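Cytochrome P450 113A1 (Saccharopolyspora erythraea, PDB 2JJN) uses its heme b to hydroxylate the macrolactone ring of erythromycin D at C-12, giving erythromycin C in antibiotic biosynthesis. Local coordinates at residues Val254-Ala268 with Leu367-Val379. The protein carries 2 engineered substitutions. Residues are numbered along the deposited sequence; the frame is centred on the assembly and turned at random.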
loop_
_atom_site.group_PDB
_atom_site.type_symbol
_atom_site.label_atom_id
_atom_site.label_comp_id
_atom_site.label_asym_id
_atom_site.label_seq_id
_atom_site.Cartn_x
_atom_site.Cartn_y
_atom_site.Cartn_z
ATOM N N VAL A 254 -2.096 10.072 11.057
ATOM C CA VAL A 254 -2.717 11.174 11.798
ATOM C C VAL A 254 -3.927 10.728 12.612
ATOM O O VAL A 254 -4.119 11.153 13.794
ATOM C CB VAL A 254 -3.109 12.311 10.819
ATOM C CG1 VAL A 254 -3.905 13.395 11.591
ATOM C CG2 VAL A 254 -1.809 12.858 10.216
ATOM N N ARG A 255 -4.734 9.818 12.050
ATOM C CA ARG A 255 -5.865 9.268 12.816
ATOM C C ARG A 255 -5.433 8.548 14.099
ATOM O O ARG A 255 -6.045 8.727 15.182
ATOM C CB ARG A 255 -6.667 8.284 11.953
ATOM C CG ARG A 255 -7.616 8.859 11.001
ATOM C CD ARG A 255 -8.747 7.760 10.844
ATOM N NE ARG A 255 -8.200 6.651 10.062
ATOM C CZ ARG A 255 -8.610 5.376 10.077
ATOM N NH1 ARG A 255 -9.529 4.924 10.946
ATOM N NH2 ARG A 255 -8.030 4.531 9.216
ATOM N N THR A 256 -4.330 7.796 13.976
ATOM C CA THR A 256 -3.875 7.005 15.135
ATOM C C THR A 256 -3.256 7.905 16.220
ATOM O O THR A 256 -3.515 7.725 17.423
ATOM C CB THR A 256 -2.938 5.931 14.686
ATOM O OG1 THR A 256 -3.568 5.133 13.667
ATOM C CG2 THR A 256 -2.611 5.001 15.853
ATOM N N LEU A 257 -2.433 8.868 15.793
ATOM C CA LEU A 257 -1.926 9.829 16.758
ATOM C C LEU A 257 -3.040 10.635 17.412
ATOM O O LEU A 257 -2.932 10.958 18.601
ATOM C CB LEU A 257 -0.912 10.769 16.104
ATOM C CG LEU A 257 0.344 10.105 15.608
ATOM C CD1 LEU A 257 1.232 11.130 14.825
ATOM C CD2 LEU A 257 1.141 9.574 16.830
ATOM N N ASP A 258 -4.113 10.946 16.667
ATOM C CA ASP A 258 -5.199 11.720 17.266
ATOM C C ASP A 258 -5.870 10.880 18.385
ATOM O O ASP A 258 -6.438 11.450 19.324
ATOM C CB ASP A 258 -6.193 12.012 16.141
ATOM C CG ASP A 258 -7.286 13.026 16.526
ATOM O OD1 ASP A 258 -7.014 13.921 17.368
ATOM O OD2 ASP A 258 -8.382 12.894 15.936
ATOM N N GLU A 259 -5.794 9.552 18.282
ATOM C CA GLU A 259 -6.340 8.639 19.305
ATOM C C GLU A 259 -5.397 8.493 20.477
ATOM O O GLU A 259 -5.819 8.115 21.576
ATOM C CB GLU A 259 -6.638 7.258 18.696
ATOM C CG GLU A 259 -7.801 7.309 17.691
ATOM C CD GLU A 259 -7.886 6.026 16.861
ATOM O OE1 GLU A 259 -6.990 5.195 16.988
ATOM O OE2 GLU A 259 -8.827 5.892 16.060
ATOM N N HIS A 260 -4.110 8.803 20.271
ATOM C CA HIS A 260 -3.090 8.685 21.335
ATOM C C HIS A 260 -2.251 9.936 21.303
ATOM O O HIS A 260 -1.058 9.889 20.980
ATOM C CB HIS A 260 -2.227 7.456 21.076
ATOM C CG HIS A 260 -3.026 6.216 21.141
ATOM N ND1 HIS A 260 -3.348 5.625 22.345
ATOM C CD2 HIS A 260 -3.667 5.518 20.177
ATOM C CE1 HIS A 260 -4.094 4.560 22.102
ATOM N NE2 HIS A 260 -4.316 4.481 20.803
ATOM N N PRO A 261 -2.883 11.071 21.606
ATOM C CA PRO A 261 -2.312 12.377 21.302
ATOM C C PRO A 261 -1.101 12.762 22.126
ATOM O O PRO A 261 -0.469 13.735 21.757
ATOM C CB PRO A 261 -3.479 13.364 21.519
ATOM C CG PRO A 261 -4.368 12.667 22.529
ATOM C CD PRO A 261 -4.258 11.192 22.159
ATOM N N ALA A 262 -0.769 11.999 23.194
ATOM C CA ALA A 262 0.471 12.294 23.930
ATOM C C ALA A 262 1.663 12.151 22.999
ATOM O O ALA A 262 2.718 12.763 23.226
ATOM C CB ALA A 262 0.624 11.347 25.146
ATOM N N HIS A 263 1.527 11.328 21.935
ATOM C CA HIS A 263 2.670 11.115 21.043
ATOM C C HIS A 263 3.032 12.332 20.224
ATOM O O HIS A 263 4.168 12.427 19.765
ATOM C CB HIS A 263 2.445 9.911 20.103
ATOM C CG HIS A 263 2.465 8.607 20.825
ATOM N ND1 HIS A 263 3.642 7.968 21.192
ATOM C CD2 HIS A 263 1.457 7.835 21.278
ATOM C CE1 HIS A 263 3.348 6.864 21.851
ATOM N NE2 HIS A 263 2.032 6.750 21.911
ATOM N N TRP A 264 2.087 13.239 20.008
ATOM C CA TRP A 264 2.448 14.447 19.261
ATOM C C TRP A 264 3.566 15.217 19.966
ATOM O O TRP A 264 4.539 15.604 19.334
ATOM C CB TRP A 264 1.240 15.371 19.091
ATOM C CG TRP A 264 0.172 14.888 18.208
ATOM C CD1 TRP A 264 -1.096 14.546 18.590
ATOM C CD2 TRP A 264 0.201 14.802 16.762
ATOM N NE1 TRP A 264 -1.875 14.248 17.468
ATOM C CE2 TRP A 264 -1.093 14.378 16.343
ATOM C CE3 TRP A 264 1.183 15.058 15.789
ATOM C CZ2 TRP A 264 -1.441 14.200 15.007
ATOM C CZ3 TRP A 264 0.823 14.886 14.415
ATOM C CH2 TRP A 264 -0.484 14.489 14.048
ATOM N N ASP A 265 3.406 15.475 21.275
ATOM C CA ASP A 265 4.436 16.237 21.970
ATOM C C ASP A 265 5.727 15.425 22.092
ATOM O O ASP A 265 6.834 15.989 22.033
ATOM C CB ASP A 265 3.941 16.671 23.359
ATOM C CG ASP A 265 3.052 17.913 23.311
ATOM O OD1 ASP A 265 2.882 18.560 22.243
ATOM O OD2 ASP A 265 2.548 18.290 24.396
ATOM N N ALA A 266 5.587 14.118 22.239
ATOM C CA ALA A 266 6.798 13.256 22.352
ATOM C C ALA A 266 7.666 13.354 21.099
ATOM O O ALA A 266 8.913 13.486 21.150
ATOM C CB ALA A 266 6.404 11.861 22.631
ATOM N N ALA A 267 6.997 13.337 19.937
ATOM C CA ALA A 267 7.714 13.398 18.664
ATOM C C ALA A 267 8.233 14.819 18.385
ATOM O O ALA A 267 9.257 14.985 17.714
ATOM C CB ALA A 267 6.772 12.960 17.532
ATOM N N ALA A 268 7.524 15.829 18.909
ATOM C CA ALA A 268 7.969 17.214 18.736
ATOM C C ALA A 268 9.209 17.432 19.573
ATOM O O ALA A 268 10.132 18.135 19.128
ATOM C CB ALA A 268 6.887 18.216 19.110
ATOM N N LEU A 367 5.263 13.446 8.463
ATOM C CA LEU A 367 4.949 13.650 9.868
ATOM C C LEU A 367 5.868 14.716 10.523
ATOM O O LEU A 367 5.379 15.566 11.312
ATOM C CB LEU A 367 5.006 12.331 10.624
ATOM C CG LEU A 367 4.617 12.400 12.114
ATOM C CD1 LEU A 367 3.226 12.995 12.238
ATOM C CD2 LEU A 367 4.625 10.978 12.715
ATOM N N GLU A 368 7.143 14.702 10.136
ATOM C CA GLU A 368 8.038 15.759 10.605
ATOM C C GLU A 368 7.489 17.134 10.298
ATOM O O GLU A 368 7.549 18.046 11.138
ATOM C CB GLU A 368 9.412 15.610 9.971
ATOM C CG GLU A 368 10.211 14.408 10.537
ATOM C CD GLU A 368 11.515 14.194 9.757
ATOM O OE1 GLU A 368 11.704 14.804 8.674
ATOM O OE2 GLU A 368 12.358 13.372 10.201
ATOM N N GLU A 369 6.984 17.303 9.067
ATOM C CA GLU A 369 6.555 18.629 8.614
ATOM C C GLU A 369 5.226 19.036 9.224
ATOM O O GLU A 369 4.993 20.220 9.498
ATOM C CB GLU A 369 6.489 18.646 7.083
ATOM C CG GLU A 369 7.849 18.494 6.457
ATOM C CD GLU A 369 8.739 19.694 6.748
ATOM O OE1 GLU A 369 8.209 20.814 6.618
ATOM O OE2 GLU A 369 9.912 19.509 7.139
ATOM N N ILE A 370 4.345 18.050 9.464
ATOM C CA ILE A 370 3.081 18.329 10.136
ATOM C C ILE A 370 3.401 18.865 11.519
ATOM O O ILE A 370 2.815 19.867 11.971
ATOM C CB ILE A 370 2.216 17.073 10.200
ATOM C CG1 ILE A 370 1.680 16.770 8.784
ATOM C CG2 ILE A 370 1.081 17.232 11.230
ATOM C CD1 ILE A 370 1.008 15.387 8.685
ATOM N N ILE A 371 4.310 18.164 12.201
ATOM C CA ILE A 371 4.595 18.546 13.599
ATOM C C ILE A 371 5.348 19.890 13.609
ATOM O O ILE A 371 5.080 20.758 14.468
ATOM C CB ILE A 371 5.398 17.437 14.270
ATOM C CG1 ILE A 371 4.464 16.258 14.529
ATOM C CG2 ILE A 371 5.986 17.910 15.597
ATOM C CD1 ILE A 371 5.225 14.976 14.991
ATOM N N ALA A 372 6.282 20.087 12.665
ATOM C CA ALA A 372 7.035 21.338 12.613
ATOM C C ALA A 372 6.118 22.540 12.467
ATOM O O ALA A 372 6.316 23.587 13.104
ATOM C CB ALA A 372 8.077 21.311 11.449
ATOM N N ARG A 373 5.104 22.417 11.614
ATOM C CA ARG A 373 4.229 23.562 11.371
ATOM C C ARG A 373 3.163 23.708 12.415
ATOM O O ARG A 373 2.896 24.838 12.892
ATOM C CB ARG A 373 3.591 23.495 9.959
ATOM C CG ARG A 373 2.732 24.724 9.681
ATOM C CD ARG A 373 2.223 24.760 8.227
ATOM N NE ARG A 373 1.124 25.742 8.065
ATOM C CZ ARG A 373 1.277 27.041 7.815
ATOM N NH1 ARG A 373 2.495 27.604 7.746
ATOM N NH2 ARG A 373 0.204 27.814 7.696
ATOM N N PHE A 374 2.533 22.609 12.790
ATOM C CA PHE A 374 1.270 22.722 13.571
ATOM C C PHE A 374 1.442 22.179 14.992
ATOM O O PHE A 374 0.560 22.443 15.855
ATOM C CB PHE A 374 0.215 21.857 12.916
ATOM C CG PHE A 374 -0.147 22.235 11.490
ATOM C CD1 PHE A 374 -0.796 23.444 11.185
ATOM C CD2 PHE A 374 0.152 21.352 10.459
ATOM C CE1 PHE A 374 -1.181 23.764 9.874
ATOM C CE2 PHE A 374 -0.235 21.639 9.126
ATOM C CZ PHE A 374 -0.926 22.853 8.833
ATOM N N GLY A 375 2.490 21.405 15.223
ATOM C CA GLY A 375 2.654 20.639 16.489
ATOM C C GLY A 375 1.767 19.404 16.608
ATOM O O GLY A 375 2.191 18.403 17.162
ATOM N N ARG A 376 0.529 19.506 16.143
ATOM C CA ARG A 376 -0.426 18.392 16.112
ATOM C C ARG A 376 -1.572 18.718 15.147
ATOM O O ARG A 376 -1.746 19.880 14.737
ATOM C CB ARG A 376 -0.964 18.125 17.529
ATOM C CG ARG A 376 -1.818 19.287 18.052
ATOM C CD ARG A 376 -2.412 18.994 19.465
ATOM N NE ARG A 376 -1.295 19.054 20.411
ATOM C CZ ARG A 376 -0.847 18.066 21.192
ATOM N NH1 ARG A 376 -1.454 16.881 21.312
ATOM N NH2 ARG A 376 0.196 18.315 21.948
ATOM N N LEU A 377 -2.303 17.687 14.759
ATOM C CA LEU A 377 -3.579 17.851 14.072
ATOM C C LEU A 377 -4.597 16.967 14.780
ATOM O O LEU A 377 -4.219 15.981 15.407
ATOM C CB LEU A 377 -3.485 17.353 12.637
ATOM C CG LEU A 377 -2.616 18.264 11.785
ATOM C CD1 LEU A 377 -2.442 17.564 10.394
ATOM C CD2 LEU A 377 -3.214 19.656 11.568
ATOM N N THR A 378 -5.877 17.347 14.691
ATOM C CA THR A 378 -6.955 16.458 15.158
ATOM C C THR A 378 -7.971 16.261 14.025
ATOM O O THR A 378 -8.053 17.092 13.112
ATOM C CB THR A 378 -7.695 17.066 16.367
ATOM O OG1 THR A 378 -8.576 16.093 16.942
ATOM C CG2 THR A 378 -8.549 18.328 15.955
ATOM N N VAL A 379 -8.656 15.111 14.012
ATOM C CA VAL A 379 -9.668 14.846 12.993
ATOM C C VAL A 379 -10.948 15.641 13.285
ATOM O O VAL A 379 -11.409 15.601 14.435
ATOM C CB VAL A 379 -9.935 13.306 12.882
ATOM C CG1 VAL A 379 -11.025 13.061 11.867
ATOM C CG2 VAL A 379 -8.597 12.604 12.572
HETATM O O HOH W 1 -4.634 14.972 17.982
HETATM O O HOH W 2 1.001 15.625 22.994
HETATM O O HOH W 3 3.349 19.209 19.638
HETATM O O HOH W 4 1.221 20.856 20.206
#
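Trp264 lays one face of its indole under the chain of Arg376 and Leu377: Arg376 CB sits almost straight over the five-membered ring, 3.6 Å from its centroid, a CH-pi contact, while the backbone N of Leu377 lies over the same face. Leu257 CB from its own segment covers the opposite face, so the ring is sandwiched, and Ile371 CG1 meets its edge 3.7 Å from Trp264 CE3. The indole N-H is not wasted: Trp264 NE1 donates to a water that in turn donates to Asp258 OD1 and Leu377 O, joining three polar atoms beside an otherwise apolar group.

Arg376 then turns back across the tryptophan. With CG lodged between backbone N and carbonyl carbon (chi1 66°) and a bend at chi3, its guanidinium is carried over Trp264 CB, its plane 63° from that of the indole. There Arg376 NH2 forms a salt bridge to Asp265 OD1 (2.7 Å), and NH1 gives a weak hydrogen bond to Pro261 O, the carbonyl that also accepts from Trp264 N.

Asp258 holds the departing chain by both oxygens. Asp258 OD1 accepts from Thr378 OG1 at 2.7 Å on the syn side, somewhat out of the carboxylate plane, whereas Asp258 OD2 receives Val379 N at 2.9 Å from well above it. Deeper in, Leu257 and Leu367 meet tip to tip through their CD1 methyls, and Ala267 CB packs on Ile371 CD1.

The principle illustrated is an indole held between the end of helix 228-259 and the extended chain 376-377, its edge against helix 367-374, whose short axis crosses that of 262-268 at -94°, with polar ties along residues 376-379, after helix 356-374. Here it joins the long helix 228-259 and its successor to helix 356-374 and edge strand 378-379, within the helix-rich cytochrome P450 fold, the helices corresponding to I, J and L.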